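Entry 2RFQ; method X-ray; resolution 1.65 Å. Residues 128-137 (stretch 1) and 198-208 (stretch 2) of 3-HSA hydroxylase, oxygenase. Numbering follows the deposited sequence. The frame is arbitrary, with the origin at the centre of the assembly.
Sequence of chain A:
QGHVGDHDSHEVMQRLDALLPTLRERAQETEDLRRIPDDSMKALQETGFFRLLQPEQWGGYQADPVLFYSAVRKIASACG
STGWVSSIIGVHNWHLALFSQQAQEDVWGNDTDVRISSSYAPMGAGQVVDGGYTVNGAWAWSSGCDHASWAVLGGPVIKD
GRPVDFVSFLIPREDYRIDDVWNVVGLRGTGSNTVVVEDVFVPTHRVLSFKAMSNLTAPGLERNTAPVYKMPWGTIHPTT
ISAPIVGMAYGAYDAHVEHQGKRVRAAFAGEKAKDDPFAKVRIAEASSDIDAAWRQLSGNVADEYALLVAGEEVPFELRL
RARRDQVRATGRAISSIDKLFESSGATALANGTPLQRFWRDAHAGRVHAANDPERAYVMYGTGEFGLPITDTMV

Stretch 1 (128-137) VVDGGYTVNG
Stretch 2 198-208: EDVFVPTHRVL

How do the two backbones run against each other? Strand 132-137 and strand 200-203 lie side by side and antiparallel, their directions 150° apart and their axes approaching to 4.6 Å. Y133 pairs with V202 (CA to CA 5.2 Å) and V135 with V200 (CA to CA 5.2 Å) as hydrogen-bonded pairs: Y133 N to V202 O is 2.9 Å, V202 N to Y133 O 2.8 Å, V135 N to V200 O 2.8 Å and V200 N to V135 O 3.1 Å. Between them T134 faces F201 as a non-hydrogen-bonded pair, CA to CA 4.7 Å. Both strands are extended, with phi/psi of -146/147 at Y133 and -121/118 at V202.

What does Y133, which covers the most surface, rest on? Its side chain shares a sheet face with V135, V200 and V202. With chi1 -49° (m) and chi2 -95°, the ring reaches past the strand, putting CD2 3.5 Å from V207 CG2, an apolar contact made possible because the chain turns through a 3-10 segment at 204-205 before V207 (chi1 t) points back toward stretch 1. V202 O lies at the ring's edge. On the same face V135 and V202, both t, bring their CG2 atoms to 3.6 Å.

Where does F201, the next largest contributor, place its ring? It leaves the other face, alongside T134, and chi1 174° (t) with chi2 72° carries it to the type II turn V129-G132. There its CE1 sits 3.9 Å from V129 CG2, which meets the ring at its edge, while CZ lies 3.3 Å from G131 O.

Why are there glycines beside this ring? G131 has phi/psi 89/-1 and G132 156/-125, and at each a CB would be jammed against the preceding carbonyl oxygen. At G132 it would also fall 2.1 Å from V202 O; without it, G132 CA approaches P203 CA to 4.2 Å and makes a CA-H...O contact with V202 O at 3.3 Å. The turn closes with G132 N to V129 O at 3.1 Å, and T204 N donates to G131 O at 3.0 Å.

What holds the far end, where stretch 2 turns a corner at D199? N136, chi1 -77° (m) and chi2 -78°, bends its amide over so that OD1 accepts from D199 N at 2.8 Å, D199 having phi/psi 55/50. One water links the side chains, accepting from N136 ND2 at 2.8 Å and donating to D199 OD1 at 2.7 Å. D199 (chi1 t) also brings OD1 within 3.3 Å of T134 CG2.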

# COMPACT_ATOMS: atom_id res chain seq x y z
N VAL A 128 -38.78 -18.47 25.09
CA VAL A 128 -39.16 -19.83 25.47
C VAL A 128 -40.65 -19.87 25.79
O VAL A 128 -41.15 -19.07 26.59
CB VAL A 128 -38.32 -20.33 26.67
CG1 VAL A 128 -38.88 -21.64 27.25
CG2 VAL A 128 -36.87 -20.52 26.26
N VAL A 129 -41.35 -20.83 25.17
CA VAL A 129 -42.76 -21.15 25.46
C VAL A 129 -42.91 -22.66 25.39
O VAL A 129 -42.02 -23.34 24.90
CB VAL A 129 -43.76 -20.46 24.48
CG1 VAL A 129 -43.68 -18.95 24.59
CG2 VAL A 129 -43.58 -20.96 23.02
N ASP A 130 -44.03 -23.19 25.88
CA ASP A 130 -44.26 -24.62 25.76
C ASP A 130 -44.16 -25.05 24.30
O ASP A 130 -44.84 -24.50 23.44
CB ASP A 130 -45.64 -24.99 26.30
CG ASP A 130 -45.74 -24.86 27.81
OD1 ASP A 130 -44.69 -24.75 28.49
OD2 ASP A 130 -46.89 -24.90 28.32
N GLY A 131 -43.28 -26.01 24.04
CA GLY A 131 -43.18 -26.61 22.71
C GLY A 131 -42.22 -25.92 21.76
O GLY A 131 -42.06 -26.36 20.62
N GLY A 132 -41.59 -24.84 22.22
CA GLY A 132 -40.67 -24.10 21.34
C GLY A 132 -40.48 -22.66 21.77
O GLY A 132 -40.08 -22.40 22.91
N TYR A 133 -40.72 -21.75 20.82
CA TYR A 133 -40.39 -20.32 20.97
C TYR A 133 -41.39 -19.43 20.29
O TYR A 133 -41.96 -19.79 19.25
CB TYR A 133 -38.98 -20.02 20.39
CG TYR A 133 -37.93 -20.98 20.86
CD1 TYR A 133 -37.11 -20.67 21.96
CD2 TYR A 133 -37.78 -22.23 20.24
CE1 TYR A 133 -36.17 -21.58 22.41
CE2 TYR A 133 -36.85 -23.13 20.69
CZ TYR A 133 -36.05 -22.81 21.76
OH TYR A 133 -35.12 -23.71 22.20
N THR A 134 -41.60 -18.25 20.87
CA THR A 134 -42.30 -17.17 20.18
C THR A 134 -41.23 -16.23 19.64
O THR A 134 -40.42 -15.68 20.40
CB THR A 134 -43.27 -16.40 21.10
OG1 THR A 134 -44.20 -17.31 21.70
CG2 THR A 134 -44.05 -15.35 20.31
N VAL A 135 -41.24 -16.06 18.33
CA VAL A 135 -40.19 -15.31 17.67
C VAL A 135 -40.74 -14.01 17.13
O VAL A 135 -41.86 -13.95 16.60
CB VAL A 135 -39.52 -16.15 16.55
CG1 VAL A 135 -38.40 -15.36 15.88
CG2 VAL A 135 -38.97 -17.46 17.14
N ASN A 136 -39.95 -12.95 17.31
CA ASN A 136 -40.24 -11.61 16.79
C ASN A 136 -38.97 -11.04 16.21
O ASN A 136 -37.89 -11.12 16.82
CB ASN A 136 -40.77 -10.68 17.90
CG ASN A 136 -42.23 -10.95 18.22
OD1 ASN A 136 -43.13 -10.54 17.49
ND2 ASN A 136 -42.46 -11.65 19.33
N GLY A 137 -39.07 -10.48 15.02
CA GLY A 137 -37.90 -9.82 14.44
C GLY A 137 -38.15 -9.18 13.10
O GLY A 137 -39.21 -9.34 12.51
N GLU A 198 -43.67 -11.78 13.15
CA GLU A 198 -44.50 -11.18 14.20
C GLU A 198 -45.23 -12.23 15.02
O GLU A 198 -46.17 -12.86 14.53
CB GLU A 198 -45.50 -10.18 13.60
CG GLU A 198 -44.81 -9.08 12.79
CD GLU A 198 -45.77 -8.07 12.20
OE1 GLU A 198 -45.29 -6.99 11.80
OE2 GLU A 198 -47.00 -8.33 12.16
N ASP A 199 -44.78 -12.43 16.25
CA ASP A 199 -45.49 -13.30 17.20
C ASP A 199 -45.70 -14.71 16.63
O ASP A 199 -46.82 -15.25 16.65
CB ASP A 199 -46.83 -12.64 17.58
CG ASP A 199 -47.55 -13.37 18.70
OD1 ASP A 199 -46.88 -13.90 19.62
OD2 ASP A 199 -48.81 -13.41 18.66
N VAL A 200 -44.62 -15.29 16.12
CA VAL A 200 -44.68 -16.58 15.44
C VAL A 200 -44.17 -17.71 16.32
O VAL A 200 -43.10 -17.60 16.91
CB VAL A 200 -43.86 -16.52 14.11
CG1 VAL A 200 -43.61 -17.92 13.56
CG2 VAL A 200 -44.55 -15.61 13.08
N PHE A 201 -44.94 -18.79 16.39
CA PHE A 201 -44.53 -19.97 17.12
C PHE A 201 -43.57 -20.76 16.26
O PHE A 201 -43.89 -21.09 15.11
CB PHE A 201 -45.72 -20.84 17.49
CG PHE A 201 -45.32 -22.12 18.12
CD1 PHE A 201 -44.82 -22.13 19.42
CD2 PHE A 201 -45.40 -23.32 17.42
CE1 PHE A 201 -44.41 -23.30 20.01
CE2 PHE A 201 -44.99 -24.52 18.01
CZ PHE A 201 -44.49 -24.51 19.29
N VAL A 202 -42.40 -21.08 16.82
CA VAL A 202 -41.41 -21.93 16.17
C VAL A 202 -41.16 -23.14 17.08
O VAL A 202 -40.73 -22.97 18.23
CB VAL A 202 -40.11 -21.16 15.91
CG1 VAL A 202 -39.06 -22.10 15.25
CG2 VAL A 202 -40.38 -19.93 14.99
N PRO A 203 -41.47 -24.36 16.59
CA PRO A 203 -41.32 -25.54 17.45
C PRO A 203 -39.86 -25.90 17.71
O PRO A 203 -38.99 -25.61 16.88
CB PRO A 203 -41.99 -26.65 16.63
CG PRO A 203 -41.82 -26.20 15.21
CD PRO A 203 -41.98 -24.71 15.24
N THR A 204 -39.61 -26.50 18.88
CA THR A 204 -38.28 -26.92 19.32
C THR A 204 -37.44 -27.58 18.23
O THR A 204 -36.26 -27.24 18.04
CB THR A 204 -38.39 -27.87 20.52
OG1 THR A 204 -39.07 -27.18 21.58
CG2 THR A 204 -37.01 -28.32 20.99
N HIS A 205 -38.05 -28.51 17.49
CA HIS A 205 -37.28 -29.27 16.49
C HIS A 205 -36.77 -28.42 15.33
O HIS A 205 -35.90 -28.85 14.58
CB HIS A 205 -38.07 -30.50 15.99
CG HIS A 205 -39.17 -30.17 15.04
ND1 HIS A 205 -40.44 -29.83 15.45
CD2 HIS A 205 -39.21 -30.16 13.68
CE1 HIS A 205 -41.20 -29.61 14.40
NE2 HIS A 205 -40.48 -29.81 13.31
N ARG A 206 -37.32 -27.22 15.20
CA ARG A 206 -36.94 -26.29 14.12
C ARG A 206 -35.97 -25.20 14.60
O ARG A 206 -35.81 -24.16 13.95
CB ARG A 206 -38.19 -25.67 13.51
CG ARG A 206 -39.02 -26.65 12.70
CD ARG A 206 -40.07 -25.87 11.92
NE ARG A 206 -41.08 -26.75 11.33
CZ ARG A 206 -42.30 -26.33 11.00
NH1 ARG A 206 -42.65 -25.06 11.20
NH2 ARG A 206 -43.17 -27.18 10.47
N VAL A 207 -35.30 -25.44 15.72
CA VAL A 207 -34.33 -24.47 16.25
C VAL A 207 -33.00 -25.15 16.53
O VAL A 207 -32.97 -26.23 17.13
CB VAL A 207 -34.89 -23.78 17.53
CG1 VAL A 207 -33.87 -22.79 18.09
CG2 VAL A 207 -36.19 -23.08 17.19
N LEU A 208 -31.90 -24.54 16.08
CA LEU A 208 -30.59 -25.17 16.23
C LEU A 208 -29.57 -24.21 16.81
O LEU A 208 -29.35 -23.13 16.27
CB LEU A 208 -30.07 -25.66 14.88
CG LEU A 208 -28.68 -26.32 14.86
CD1 LEU A 208 -28.61 -27.57 15.72
CD2 LEU A 208 -28.28 -26.66 13.43
O HOH W 1 -45.17 -11.87 20.15